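Local coordinates for threonine phosphate decarboxylase-like enzyme (Sulfurospirillum multivorans, PDB 6OUX), which catalyses the decarboxylation of L-serine O-phosphate to ethanolamine O-phosphate, a pyridoxal phosphate-dependent step in norcobamide biosynthesis, at residues Arg65-Gln69 and Thr70-Lys74; Thr109-Ile112 and Gln113-Gln117; Phe341-Ser344 and Ala345-Glu349; Asn379-Val382 and Met383-Ser387. All coordinates share one frame; numbering follows the deposited sequence.

Contact 1 of 4, residues Arg65-Gln69 and Thr70-Lys74; sequences RELIQ and TNAYK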
loop_
_atom_site.group_PDB
_atom_site.type_symbol
_atom_site.label_atom_id
_atom_site.label_comp_id
_atom_site.label_asym_id
_atom_site.label_seq_id
_atom_site.Cartn_x
_atom_site.Cartn_y
_atom_site.Cartn_z
ATOM N N ARG A 65 -19.617 11.758 8.996
ATOM C CA ARG A 65 -19.888 12.567 10.177
ATOM C C ARG A 65 -18.610 13.157 10.749
ATOM O O ARG A 65 -18.600 14.314 11.156
ATOM C CB ARG A 65 -20.702 11.818 11.262
ATOM C CG ARG A 65 -22.174 11.483 10.876
ATOM C CD ARG A 65 -22.857 10.269 11.641
ATOM N NE ARG A 65 -22.192 10.313 12.878
ATOM C CZ ARG A 65 -21.407 9.455 13.478
ATOM N NH1 ARG A 65 -20.840 9.964 14.506
ATOM N NH2 ARG A 65 -21.282 8.162 13.219
ATOM N N GLU A 66 -17.552 12.385 10.774
ATOM C CA GLU A 66 -16.325 12.793 11.459
ATOM C C GLU A 66 -15.249 13.437 10.560
ATOM O O GLU A 66 -14.374 14.158 11.065
ATOM C CB GLU A 66 -15.681 11.637 12.228
ATOM C CG GLU A 66 -16.570 11.010 13.295
ATOM C CD GLU A 66 -15.843 9.972 14.157
ATOM O OE1 GLU A 66 -14.746 9.545 13.791
ATOM O OE2 GLU A 66 -16.396 9.528 15.192
ATOM N N LEU A 67 -15.300 13.161 9.264
ATOM C CA LEU A 67 -14.254 13.694 8.370
ATOM C C LEU A 67 -14.765 14.653 7.364
ATOM O O LEU A 67 -14.119 15.661 7.088
ATOM C CB LEU A 67 -13.524 12.559 7.618
ATOM C CG LEU A 67 -12.697 11.624 8.500
ATOM C CD1 LEU A 67 -11.956 10.651 7.613
ATOM C CD2 LEU A 67 -11.704 12.287 9.423
ATOM N N ILE A 68 -15.912 14.351 6.782
ATOM C CA ILE A 68 -16.376 15.116 5.665
ATOM C C ILE A 68 -17.060 16.366 6.143
ATOM O O ILE A 68 -16.645 17.447 5.755
ATOM C CB ILE A 68 -17.301 14.319 4.767
ATOM C CG1 ILE A 68 -16.580 13.076 4.211
ATOM C CG2 ILE A 68 -17.829 15.181 3.662
ATOM C CD1 ILE A 68 -15.306 13.302 3.447
ATOM N N GLN A 69 -18.085 16.222 6.983
ATOM C CA GLN A 69 -18.869 17.396 7.443
ATOM C C GLN A 69 -18.094 18.324 8.368
ATOM O O GLN A 69 -18.438 19.472 8.518
ATOM C CB GLN A 69 -20.124 16.938 8.185
ATOM C CG GLN A 69 -21.118 16.289 7.305
ATOM C CD GLN A 69 -22.437 16.058 8.014
ATOM O OE1 GLN A 69 -22.451 15.643 9.200
ATOM N NE2 GLN A 69 -23.560 16.316 7.291
ATOM N N THR A 70 -17.059 17.834 9.012
ATOM C CA THR A 70 -16.236 18.670 9.854
ATOM C C THR A 70 -15.008 19.266 9.124
ATOM O O THR A 70 -14.249 19.970 9.730
ATOM C CB THR A 70 -15.634 17.813 10.923
ATOM O OG1 THR A 70 -14.765 16.847 10.262
ATOM C CG2 THR A 70 -16.730 17.061 11.686
ATOM N N ASN A 71 -14.731 18.865 7.886
ATOM C CA ASN A 71 -13.454 19.228 7.240
ATOM C C ASN A 71 -12.156 18.585 7.852
ATOM O O ASN A 71 -11.032 18.944 7.458
ATOM C CB ASN A 71 -13.339 20.788 7.092
ATOM C CG ASN A 71 -14.376 21.375 6.093
ATOM O OD1 ASN A 71 -14.904 22.479 6.280
ATOM N ND2 ASN A 71 -14.679 20.635 5.053
ATOM N N ALA A 72 -12.286 17.569 8.713
ATOM C CA ALA A 72 -11.104 16.899 9.255
ATOM C C ALA A 72 -10.404 16.060 8.192
ATOM O O ALA A 72 -9.251 15.762 8.341
ATOM C CB ALA A 72 -11.445 16.036 10.484
ATOM N N TYR A 73 -11.126 15.675 7.131
ATOM C CA TYR A 73 -10.502 15.032 5.972
ATOM C C TYR A 73 -9.271 15.763 5.434
ATOM O O TYR A 73 -8.405 15.094 4.875
ATOM C CB TYR A 73 -11.498 14.741 4.863
ATOM C CG TYR A 73 -11.759 15.898 3.979
ATOM C CD1 TYR A 73 -12.710 16.857 4.336
ATOM C CD2 TYR A 73 -10.997 16.116 2.841
ATOM C CE1 TYR A 73 -12.932 17.971 3.541
ATOM C CE2 TYR A 73 -11.230 17.215 2.047
ATOM C CZ TYR A 73 -12.196 18.127 2.388
ATOM O OH TYR A 73 -12.404 19.232 1.631
ATOM N N LYS A 74 -9.205 17.098 5.597
ATOM C CA LYS A 74 -8.114 17.929 5.082
ATOM C C LYS A 74 -6.762 17.517 5.682
ATOM O O LYS A 74 -5.817 17.277 4.966
ATOM C CB LYS A 74 -8.392 19.402 5.328
ATOM C CG LYS A 74 -9.540 19.887 4.449
ATOM C CD LYS A 74 -9.778 21.383 4.509
ATOM C CE LYS A 74 -10.912 21.745 3.555
ATOM N NZ LYS A 74 -11.258 23.197 3.668
#
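T70 folds its hydroxyl back toward the last turn of helix 53-68 and donates it to the backbone of E66: OG1 lies 2.8 Å from E66 O, coming in from well above the plane of that carbonyl. The side chain reaches it because OG1 sits between the backbone N and the carbonyl carbon of T70 (chi1 64°). That rotation also sets the methyl against the oxygen end of the R65 carbonyl, with T70 CG2 3.4 Å from R65 O. The hydroxyl oxygen works a second time, as acceptor, with A72 N 3.0 Å from T70 OG1. This is an ST turn, joined to the type I beta turn I68-N71 through which the chain leaves one helix and heads into helix 73-78. N71 has the positive phi that asparagine tolerates comparatively well, and its amide donates to I68 O. After the bend A72 points its methyl back at the helix, where A72 CB meets L67 CD2 at 3.9 Å. Y73 lies with its ring edge toward the carbonyl of L67, CD1 being 3.3 Å from L67 O, while its backbone gives a straight hydrogen bond, N-H...O 166°, to the same oxygen. K74 CG rests over one ring face near the rim. Farther out, L67 packs on I278 and Y281 of helix 277-286, the E66 carboxylate is held by Y281 and R288, and I68 touches Y73 of the second subunit.

Contact 2 of 4, residues Thr109-Ile112 and Gln113-Gln117; sequences TEII and QMLLQ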
loop_
_atom_site.group_PDB
_atom_site.type_symbol
_atom_site.label_atom_id
_atom_site.label_comp_id
_atom_site.label_asym_id
_atom_site.label_seq_id
_atom_site.Cartn_x
_atom_site.Cartn_y
_atom_site.Cartn_z
ATOM N N THR A 109 -3.446 -11.652 2.183
ATOM C CA THR A 109 -2.723 -12.294 1.112
ATOM C C THR A 109 -1.344 -11.637 0.823
ATOM O O THR A 109 -0.394 -12.348 0.650
ATOM C CB THR A 109 -3.596 -12.372 -0.153
ATOM O OG1 THR A 109 -4.824 -13.002 0.213
ATOM C CG2 THR A 109 -2.899 -13.231 -1.248
ATOM N N GLU A 110 -1.250 -10.309 0.838
ATOM C CA GLU A 110 0.037 -9.614 0.730
ATOM C C GLU A 110 0.999 -10.001 1.875
ATOM O O GLU A 110 2.212 -10.196 1.628
ATOM C CB GLU A 110 -0.085 -8.091 0.659
ATOM C CG GLU A 110 -0.919 -7.489 -0.490
ATOM C CD GLU A 110 -2.437 -7.772 -0.424
ATOM O OE1 GLU A 110 -2.987 -8.157 0.612
ATOM O OE2 GLU A 110 -3.137 -7.607 -1.454
ATOM N N ILE A 111 0.483 -10.103 3.102
ATOM C CA ILE A 111 1.315 -10.517 4.213
ATOM C C ILE A 111 1.794 -11.960 4.029
ATOM O O ILE A 111 2.964 -12.242 4.266
ATOM C CB ILE A 111 0.629 -10.278 5.554
ATOM C CG1 ILE A 111 0.515 -8.747 5.773
ATOM C CG2 ILE A 111 1.424 -10.939 6.693
ATOM C CD1 ILE A 111 -0.487 -8.435 6.926
ATOM N N ILE A 112 0.918 -12.871 3.584
ATOM C CA ILE A 112 1.321 -14.264 3.399
ATOM C C ILE A 112 2.341 -14.430 2.277
ATOM O O ILE A 112 3.255 -15.215 2.381
ATOM C CB ILE A 112 0.094 -15.176 3.194
ATOM C CG1 ILE A 112 -0.754 -15.217 4.469
ATOM C CG2 ILE A 112 0.511 -16.607 2.821
ATOM C CD1 ILE A 112 -2.084 -15.934 4.306
ATOM N N GLN A 113 2.220 -13.633 1.235
ATOM C CA GLN A 113 3.202 -13.618 0.179
ATOM C C GLN A 113 4.559 -13.163 0.664
ATOM O O GLN A 113 5.552 -13.798 0.256
ATOM C CB GLN A 113 2.672 -12.815 -1.031
ATOM C CG GLN A 113 1.482 -13.579 -1.635
ATOM C CD GLN A 113 0.605 -12.843 -2.658
ATOM O OE1 GLN A 113 -0.209 -13.487 -3.366
ATOM N NE2 GLN A 113 0.742 -11.523 -2.741
ATOM N N MET A 114 4.627 -12.119 1.491
ATOM C CA MET A 114 5.889 -11.701 2.200
ATOM C C MET A 114 6.465 -12.819 3.065
ATOM O O MET A 114 7.643 -13.132 2.958
ATOM C CB MET A 114 5.680 -10.414 2.989
ATOM C CG MET A 114 6.798 -9.968 3.968
ATOM S SD MET A 114 6.319 -8.670 5.159
ATOM C CE MET A 114 5.577 -9.734 6.400
ATOM N N LEU A 115 5.617 -13.503 3.850
ATOM C CA LEU A 115 6.056 -14.647 4.620
ATOM C C LEU A 115 6.653 -15.786 3.785
ATOM O O LEU A 115 7.694 -16.347 4.129
ATOM C CB LEU A 115 4.892 -15.180 5.483
ATOM C CG LEU A 115 4.412 -14.234 6.596
ATOM C CD1 LEU A 115 3.168 -14.796 7.263
ATOM C CD2 LEU A 115 5.522 -14.019 7.611
ATOM N N LEU A 116 5.993 -16.127 2.695
ATOM C CA LEU A 116 6.400 -17.281 1.922
ATOM C C LEU A 116 7.641 -16.999 1.069
ATOM O O LEU A 116 8.325 -17.951 0.653
ATOM C CB LEU A 116 5.241 -17.768 1.061
ATOM C CG LEU A 116 4.027 -18.371 1.771
ATOM C CD1 LEU A 116 3.037 -18.870 0.724
ATOM C CD2 LEU A 116 4.302 -19.517 2.709
ATOM N N GLN A 117 7.949 -15.733 0.819
ATOM C CA GLN A 117 9.148 -15.369 0.071
ATOM C C GLN A 117 10.453 -15.434 0.905
ATOM O O GLN A 117 11.543 -15.182 0.409
ATOM C CB GLN A 117 9.032 -13.923 -0.436
ATOM C CG GLN A 117 8.164 -13.707 -1.645
ATOM C CD GLN A 117 7.968 -12.199 -1.931
ATOM O OE1 GLN A 117 7.889 -11.376 -1.014
ATOM N NE2 GLN A 117 7.911 -11.844 -3.206
#
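Q113 slants back across T109, one turn earlier in the alpha-helix 108-116. This helix follows strand 102-105, an outer strand of the seven-stranded sheet that marks the large domain of fold type I pyridoxal phosphate enzymes. Extended beyond CG, the Q113 chain makes a ridge: CG passes 3.2 Å from T109 O, and the amide end fits against the threonine methyl, with Q113 OE1 3.4 Å from T109 CG2. The methyl faces forward because it stands anti to the T109 backbone N, while OG1 (chi1 -54°) lies beside that N. With an alanine here in place of the glutamine the ridge is gone, which is likely to open a gap beside the T109 methyl and against F137. Farther round the helix the I111 branch CG2 is a bump lying 4.3 Å from M114 CE, and it touches L115 CD1 as well. Here methionine suits the place, since its thioether bends at chi3 (84°) and carries CE back toward the isoleucine. The beta-branch of I112 and the fork of L116 run side by side, both meeting Y134, and I112 and L115 press on I206 of strand 204-208. E110 turns away to a salt bridge with R252. The T109 side chain is about 8 Å from that of N181, assigned to the O-phospho-L-serine site. Between the I112 and L116 side chains the closest approach is L116 CD1 to I112 CG2, 4.0 Å.

Contact 3 of 4, residues Phe341-Ser344 and Ala345-Glu349; sequences FVIS and ALLVE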
loop_
_atom_site.group_PDB
_atom_site.type_symbol
_atom_site.label_atom_id
_atom_site.label_comp_id
_atom_site.label_asym_id
_atom_site.label_seq_id
_atom_site.Cartn_x
_atom_site.Cartn_y
_atom_site.Cartn_z
ATOM N N PHE A 341 -23.053 -19.784 -18.646
ATOM C CA PHE A 341 -24.453 -19.589 -18.944
ATOM C C PHE A 341 -25.149 -18.820 -17.837
ATOM O O PHE A 341 -25.844 -17.879 -18.116
ATOM C CB PHE A 341 -25.161 -20.921 -19.116
ATOM C CG PHE A 341 -26.653 -20.804 -19.180
ATOM C CD1 PHE A 341 -27.293 -20.304 -20.331
ATOM C CD2 PHE A 341 -27.430 -21.188 -18.103
ATOM C CE1 PHE A 341 -28.670 -20.161 -20.345
ATOM C CE2 PHE A 341 -28.804 -21.046 -18.128
ATOM C CZ PHE A 341 -29.419 -20.531 -19.230
ATOM N N VAL A 342 -24.921 -19.227 -16.598
ATOM C CA VAL A 342 -25.540 -18.618 -15.437
ATOM C C VAL A 342 -25.008 -17.227 -15.222
ATOM O O VAL A 342 -25.782 -16.298 -15.024
ATOM C CB VAL A 342 -25.442 -19.501 -14.180
ATOM C CG1 VAL A 342 -26.076 -18.840 -12.963
ATOM C CG2 VAL A 342 -26.154 -20.773 -14.451
ATOM N N ILE A 343 -23.703 -17.071 -15.288
ATOM C CA ILE A 343 -23.067 -15.745 -15.134
ATOM C C ILE A 343 -23.513 -14.693 -16.164
ATOM O O ILE A 343 -23.822 -13.551 -15.811
ATOM C CB ILE A 343 -21.560 -15.888 -15.045
ATOM C CG1 ILE A 343 -21.210 -16.648 -13.774
ATOM C CG2 ILE A 343 -20.824 -14.541 -15.104
ATOM C CD1 ILE A 343 -19.813 -17.327 -13.799
ATOM N N SER A 344 -23.645 -15.109 -17.426
ATOM C CA SER A 344 -24.122 -14.239 -18.471
ATOM C C SER A 344 -25.599 -13.871 -18.311
ATOM O O SER A 344 -25.977 -12.729 -18.514
ATOM C CB SER A 344 -23.854 -14.887 -19.829
ATOM O OG SER A 344 -22.485 -15.025 -20.032
ATOM N N ALA A 345 -26.431 -14.816 -17.935
ATOM C CA ALA A 345 -27.829 -14.494 -17.748
ATOM C C ALA A 345 -28.044 -13.569 -16.561
ATOM O O ALA A 345 -28.879 -12.640 -16.644
ATOM C CB ALA A 345 -28.671 -15.757 -17.593
ATOM N N LEU A 346 -27.300 -13.793 -15.467
ATOM C CA LEU A 346 -27.363 -12.903 -14.320
ATOM C C LEU A 346 -26.976 -11.490 -14.710
ATOM O O LEU A 346 -27.615 -10.524 -14.256
ATOM C CB LEU A 346 -26.454 -13.398 -13.179
ATOM C CG LEU A 346 -26.991 -14.628 -12.431
ATOM C CD1 LEU A 346 -25.899 -15.353 -11.674
ATOM C CD2 LEU A 346 -28.125 -14.223 -11.501
ATOM N N LEU A 347 -25.911 -11.336 -15.482
ATOM C CA LEU A 347 -25.470 -9.977 -15.886
ATOM C C LEU A 347 -26.551 -9.318 -16.802
ATOM O O LEU A 347 -27.090 -8.222 -16.515
ATOM C CB LEU A 347 -24.117 -10.031 -16.611
ATOM C CG LEU A 347 -22.941 -10.178 -15.642
ATOM C CD1 LEU A 347 -21.642 -10.467 -16.392
ATOM C CD2 LEU A 347 -22.825 -8.935 -14.771
ATOM N N VAL A 348 -26.891 -10.029 -17.865
ATOM C CA VAL A 348 -27.664 -9.416 -18.954
ATOM C C VAL A 348 -29.091 -9.155 -18.472
ATOM O O VAL A 348 -29.666 -8.117 -18.716
ATOM C CB VAL A 348 -27.598 -10.319 -20.229
ATOM C CG1 VAL A 348 -28.632 -9.947 -21.291
ATOM C CG2 VAL A 348 -26.226 -10.250 -20.858
ATOM N N GLU A 349 -29.677 -10.114 -17.795
ATOM C CA GLU A 349 -31.090 -10.082 -17.516
ATOM C C GLU A 349 -31.359 -9.397 -16.180
ATOM O O GLU A 349 -32.417 -8.802 -15.994
ATOM C CB GLU A 349 -31.650 -11.516 -17.618
ATOM C CG GLU A 349 -31.590 -12.017 -19.046
ATOM C CD GLU A 349 -31.694 -13.539 -19.239
ATOM O OE1 GLU A 349 -32.247 -14.261 -18.372
ATOM O OE2 GLU A 349 -31.202 -14.000 -20.302
#
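A345 lies mid-way along the alpha-helix 339-350, and its amide donates to the carbonyl of F341, A345 N lying 3.1 Å from F341 O. The helix packs on the smaller mixed sheet and leads directly into strand 352-356, which carries R355, assigned to substrate binding. Alanine suits its place because a single methyl meets I388 of the neighbouring helix 375-388 without forcing the two helices apart. L346 comes next and bonds almost straight, N-H...O 166°, to V342 O, the amide approaching nearly along the C=O axis. Its side chain runs beside that of V342, both pointing the same way, and L346 CD1 touches V342 CG1 at 3.7 Å. The valine branch involved stands anti to its own backbone N (chi1 179°), on the side where it meets the leucine. L347 meets I343 more loosely, L347 CD1 being 4.4 Å from I343 CG2, on the side facing helix 11-19, where F17 touches both residues. Leucine and isoleucine suit these buried, largely apolar surroundings. V348 donates its amide to S344 O, and its branch CG2 leans against the preceding turn, V348 CG2 being 3.4 Å from S344 O. S344 itself is a buried polar residue whose OG is satisfied by S340 O and by T14 OG1. Such a small hydroxyl can sit against F13 of helix 11-19 and still find partners. E349 reaches out to a salt bridge with R9, while E349 N closes on A345 O at 2.9 Å.

Contact 4 of 4, residues Asn379-Val382 and Met383-Ser387; sequences NCIV and MALKS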
loop_
_atom_site.group_PDB
_atom_site.type_symbol
_atom_site.label_atom_id
_atom_site.label_comp_id
_atom_site.label_asym_id
_atom_site.label_seq_id
_atom_site.Cartn_x
_atom_site.Cartn_y
_atom_site.Cartn_z
ATOM N N ASN A 379 -32.366 -11.191 -1.989
ATOM C CA ASN A 379 -33.645 -11.668 -2.509
ATOM C C ASN A 379 -33.605 -11.653 -4.035
ATOM O O ASN A 379 -34.048 -12.612 -4.662
ATOM C CB ASN A 379 -34.781 -10.802 -1.936
ATOM C CG ASN A 379 -36.163 -11.381 -2.193
ATOM O OD1 ASN A 379 -36.474 -12.517 -1.810
ATOM N ND2 ASN A 379 -37.035 -10.577 -2.843
ATOM N N CYS A 380 -33.050 -10.586 -4.613
ATOM C CA CYS A 380 -32.905 -10.448 -6.055
ATOM C C CYS A 380 -32.041 -11.576 -6.667
ATOM O O CYS A 380 -32.344 -12.156 -7.704
ATOM C CB CYS A 380 -32.257 -9.092 -6.414
ATOM S SG CYS A 380 -33.342 -7.655 -6.096
ATOM N N ILE A 381 -30.965 -11.889 -5.992
ATOM C CA ILE A 381 -30.121 -12.986 -6.426
ATOM C C ILE A 381 -30.887 -14.307 -6.410
ATOM O O ILE A 381 -30.810 -15.083 -7.355
ATOM C CB ILE A 381 -28.850 -13.053 -5.550
ATOM C CG1 ILE A 381 -28.001 -11.825 -5.762
ATOM C CG2 ILE A 381 -28.061 -14.274 -5.920
ATOM C CD1 ILE A 381 -26.874 -11.656 -4.768
ATOM N N VAL A 382 -31.591 -14.590 -5.330
ATOM C CA VAL A 382 -32.270 -15.851 -5.216
ATOM C C VAL A 382 -33.350 -15.962 -6.356
ATOM O O VAL A 382 -33.528 -17.019 -7.003
ATOM C CB VAL A 382 -32.953 -16.021 -3.836
ATOM C CG1 VAL A 382 -33.769 -17.314 -3.846
ATOM C CG2 VAL A 382 -31.927 -16.066 -2.708
ATOM N N MET A 383 -34.078 -14.869 -6.521
ATOM C CA MET A 383 -35.120 -14.771 -7.551
ATOM C C MET A 383 -34.543 -15.009 -8.929
ATOM O O MET A 383 -35.040 -15.868 -9.645
ATOM C CB MET A 383 -35.875 -13.422 -7.474
ATOM C CG MET A 383 -37.034 -13.468 -6.473
ATOM S SD MET A 383 -37.983 -11.927 -6.168
ATOM C CE MET A 383 -39.439 -12.726 -5.486
ATOM N N ALA A 384 -33.506 -14.242 -9.269
ATOM C CA ALA A 384 -32.790 -14.398 -10.528
ATOM C C ALA A 384 -32.306 -15.801 -10.794
ATOM O O ALA A 384 -32.609 -16.362 -11.877
ATOM C CB ALA A 384 -31.651 -13.430 -10.619
ATOM N N LEU A 385 -31.624 -16.402 -9.830
ATOM C CA LEU A 385 -31.208 -17.819 -9.951
ATOM C C LEU A 385 -32.345 -18.802 -10.182
ATOM O O LEU A 385 -32.192 -19.780 -10.966
ATOM C CB LEU A 385 -30.385 -18.310 -8.735
ATOM C CG LEU A 385 -28.979 -17.739 -8.668
ATOM C CD1 LEU A 385 -28.390 -18.031 -7.288
ATOM C CD2 LEU A 385 -28.061 -18.209 -9.768
ATOM N N LYS A 386 -33.456 -18.598 -9.495
ATOM C CA LYS A 386 -34.548 -19.586 -9.582
ATOM C C LYS A 386 -35.131 -19.602 -11.023
ATOM O O LYS A 386 -35.392 -20.635 -11.595
ATOM C CB LYS A 386 -35.670 -19.308 -8.566
ATOM C CG LYS A 386 -35.509 -20.057 -7.273
ATOM C CD LYS A 386 -36.796 -20.016 -6.474
ATOM C CE LYS A 386 -36.616 -20.498 -5.035
ATOM N NZ LYS A 386 -37.230 -19.449 -4.174
ATOM N N SER A 387 -35.283 -18.418 -11.565
ATOM C CA SER A 387 -35.776 -18.198 -12.881
ATOM C C SER A 387 -34.820 -18.713 -13.969
ATOM O O SER A 387 -35.253 -19.422 -14.864
ATOM C CB SER A 387 -36.036 -16.708 -13.078
ATOM O OG SER A 387 -35.893 -16.358 -14.445
#
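N379 and M383 meet on the outer face of the alpha-helix 375-388, a helix that flanks the smaller mixed sheet of the enzyme. The two side chains slant across one another, N379 ND2 lying 3.7 Å from M383 SD, with the methyl CE a little farther off. N379 reaches this point because its CG stands anti to the backbone N (chi1 -169°), while the methionine chain runs extended beyond CG and brings its large, polarisable sulfur up to the amide nitrogen. On the buried face, I381 and L385 lie side by side and point the same way; I381 CG2 is 4.0 Å from L385 CD1, two branched residues filling one another's flanks. V382 and K386 make a similar pair at the border with solvent. There the lysine aliphatic chain follows the valine, and K386 NZ comes to 4.1 Å from V382 CG1, a van der Waals approach only.

These pairs are set one turn apart by backbone hydrogen bonds, of which the one from L385 N to I381 O is nearly straight, N-H...O 173°. The next shell is made largely of neighbouring helices and the edge strand 45-46: V382 packs on F309 and A312 of helix 289-314, L385 on L313 of the same helix, and I381 on I45 and A47. S387 OG hydrogen-bonds Y350 OH, tying the helix to the end of helix 339-350. A384, small enough for close packing against Y350, keeps its methyl tight over the preceding turn: A384 CB stands 3.3 Å from C380 O.

Contacts 3 and 4 are the only two that touch, with centres about 11 Å apart: L346 CD2 meets A384 CB at 3.7 Å, and V342 CG1 meets L385 CD2 at 3.8 Å, so helices 339-350 and 375-388 share one apolar seam beside the smaller sheet. Contact 2 lies on the opposite side of the chain's centre, about 35 Å from contact 3 between centres. The substrate site falls between them: the T109 side chain is about 10 Å from that of R369, and the I343 side chain about 9 Å from it. Contact 1 stands apart, about 35 to 41 Å from the others between centres, at the subunit interface.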